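Local structure of Mypaa.01249.c (Mycobacterium paratuberculosis, 3RD5) at residues A9-F14 / L36-A41. The protein is of unknown specific function but is probably an oxidoreductase of the short-chain dehydrogenase/reductase family. Residues are numbered along the deposited sequence; the frame is centred on the assembly and turned at random.
Sequences ADLPSF and LARRGA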
loop_
_atom_site.group_PDB
_atom_site.type_symbol
_atom_site.label_atom_id
_atom_site.label_comp_id
_atom_site.label_asym_id
_atom_site.label_seq_id
_atom_site.Cartn_x
_atom_site.Cartn_y
_atom_site.Cartn_z
ATOM N N ALA A 9 -4.748 -13.190 -15.857
ATOM C CA ALA A 9 -5.445 -14.374 -16.334
ATOM C C ALA A 9 -5.132 -15.618 -15.496
ATOM O O ALA A 9 -5.911 -16.579 -15.467
ATOM C CB ALA A 9 -5.146 -14.627 -17.827
ATOM N N ASP A 10 -4.002 -15.568 -14.795
ATOM C CA ASP A 10 -3.509 -16.692 -14.007
ATOM C C ASP A 10 -3.950 -16.593 -12.544
ATOM O O ASP A 10 -3.571 -17.419 -11.726
ATOM C CB ASP A 10 -1.975 -16.752 -14.085
ATOM C CG ASP A 10 -1.476 -16.913 -15.509
ATOM O OD1 ASP A 10 -1.944 -17.878 -16.196
ATOM O OD2 ASP A 10 -0.626 -16.126 -15.955
ATOM N N LEU A 11 -4.759 -15.595 -12.203
ATOM C CA LEU A 11 -5.183 -15.479 -10.803
ATOM C C LEU A 11 -5.945 -16.703 -10.322
ATOM O O LEU A 11 -6.823 -17.201 -11.032
ATOM C CB LEU A 11 -6.097 -14.281 -10.585
ATOM C CG LEU A 11 -5.535 -12.959 -10.275
ATOM C CD1 LEU A 11 -6.652 -11.903 -10.365
ATOM C CD2 LEU A 11 -4.763 -12.903 -8.882
ATOM N N PRO A 12 -5.646 -17.183 -9.106
ATOM C CA PRO A 12 -6.448 -18.245 -8.521
ATOM C C PRO A 12 -7.797 -17.719 -8.007
ATOM O O PRO A 12 -8.035 -16.499 -7.959
ATOM C CB PRO A 12 -5.587 -18.732 -7.362
ATOM C CG PRO A 12 -4.924 -17.542 -6.899
ATOM C CD PRO A 12 -4.598 -16.731 -8.168
ATOM N N SER A 13 -8.660 -18.623 -7.606
ATOM C CA SER A 13 -9.933 -18.236 -7.022
ATOM C C SER A 13 -9.720 -17.484 -5.702
ATOM O O SER A 13 -8.853 -17.819 -4.898
ATOM C CB SER A 13 -10.786 -19.463 -6.765
ATOM O OG SER A 13 -12.038 -19.117 -6.157
ATOM N N PHE A 14 -10.546 -16.440 -5.506
ATOM C CA PHE A 14 -10.661 -15.733 -4.235
ATOM C C PHE A 14 -12.062 -15.925 -3.627
ATOM O O PHE A 14 -12.465 -15.124 -2.756
ATOM C CB PHE A 14 -10.331 -14.228 -4.387
ATOM C CG PHE A 14 -8.848 -13.925 -4.339
ATOM C CD1 PHE A 14 -8.007 -14.293 -5.402
ATOM C CD2 PHE A 14 -8.271 -13.284 -3.224
ATOM C CE1 PHE A 14 -6.639 -14.028 -5.316
ATOM C CE2 PHE A 14 -6.923 -13.028 -3.185
ATOM C CZ PHE A 14 -6.120 -13.437 -4.222
ATOM N N LEU A 36 -9.793 -9.027 -8.757
ATOM C CA LEU A 36 -10.080 -9.872 -7.603
ATOM C C LEU A 36 -11.578 -10.206 -7.471
ATOM O O LEU A 36 -11.968 -11.353 -7.158
ATOM C CB LEU A 36 -9.569 -9.209 -6.314
ATOM C CG LEU A 36 -8.062 -9.101 -6.268
ATOM C CD1 LEU A 36 -7.626 -8.162 -5.134
ATOM C CD2 LEU A 36 -7.434 -10.514 -6.100
ATOM N N ALA A 37 -12.448 -9.231 -7.731
ATOM C CA ALA A 37 -13.878 -9.482 -7.693
ATOM C C ALA A 37 -14.296 -10.511 -8.769
ATOM O O ALA A 37 -15.184 -11.326 -8.535
ATOM C CB ALA A 37 -14.677 -8.147 -7.860
ATOM N N ARG A 38 -13.688 -10.439 -9.950
ATOM C CA ARG A 38 -13.983 -11.410 -11.034
ATOM C C ARG A 38 -13.653 -12.850 -10.596
ATOM O O ARG A 38 -14.249 -13.801 -11.115
ATOM C CB ARG A 38 -13.194 -11.033 -12.312
ATOM C CG ARG A 38 -13.297 -11.978 -13.498
ATOM C CD ARG A 38 -12.298 -11.690 -14.671
ATOM N NE ARG A 38 -10.854 -11.619 -14.287
ATOM C CZ ARG A 38 -10.023 -12.674 -14.229
ATOM N NH1 ARG A 38 -10.472 -13.902 -14.507
ATOM N NH2 ARG A 38 -8.747 -12.501 -13.842
ATOM N N ARG A 39 -12.702 -12.983 -9.660
ATOM C CA ARG A 39 -12.287 -14.284 -9.116
ATOM C C ARG A 39 -13.009 -14.646 -7.816
ATOM O O ARG A 39 -12.623 -15.609 -7.145
ATOM C CB ARG A 39 -10.775 -14.349 -8.971
ATOM C CG ARG A 39 -10.015 -14.200 -10.328
ATOM C CD ARG A 39 -10.365 -15.193 -11.327
ATOM N NE ARG A 39 -9.809 -16.491 -10.994
ATOM C CZ ARG A 39 -10.361 -17.672 -11.245
ATOM N NH1 ARG A 39 -11.559 -17.789 -11.847
ATOM N NH2 ARG A 39 -9.703 -18.761 -10.889
ATOM N N GLY A 40 -14.086 -13.927 -7.494
ATOM C CA GLY A 40 -14.954 -14.279 -6.384
ATOM C C GLY A 40 -14.683 -13.601 -5.064
ATOM O O GLY A 40 -15.355 -13.915 -4.068
ATOM N N ALA A 41 -13.747 -12.659 -5.026
ATOM C CA ALA A 41 -13.456 -11.956 -3.765
ATOM C C ALA A 41 -14.583 -11.027 -3.356
ATOM O O ALA A 41 -15.240 -10.406 -4.199
ATOM C CB ALA A 41 -12.188 -11.104 -3.865
HETATM O O HOH W 1 -13.796 -18.546 -8.230
#
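Phe-14 N donates to Arg-39 O (2.8 Å, N-H...O 157°) where the loop 9-14, before strand 18-22, passes the end of helix 27-38. That end is a Schellman motif: Ala-41 N bonds to Leu-36 O and Gly-40 N to Ala-37 O, with Gly-40 at positive phi as C-prime. The Arg-39 chain bends twice, at chi2 (-58°) and chi3 (-73°), which turns NE to Leu-11 O. NE, above the carbonyl plane of Leu-11, donates to Leu-11 O (3.1 Å) through a bent bond, and NH2 adds a weak bond to the same oxygen. Leu-11 CB lies against Arg-39 CG, the two side chains running past each other in opposite directions. Leu-36 CD2 lies over the centre of one face of the Phe-14 ring, 3.6 Å from its centroid, a CH-pi contact; both side chains also touch Val-19 of strand 18-22. Phe-14 CB meets Ala-41 CB at 3.7 Å. Ser-13 OG bonds to Ala-15 N and to a water that reaches Arg-39 O weakly. Each segment thus lends the other a main-chain carbonyl, so polar bonds hold the loop to the first helix of this Rossmann-type fold beside the apolar contact of Leu-36, Ala-41 and Phe-14.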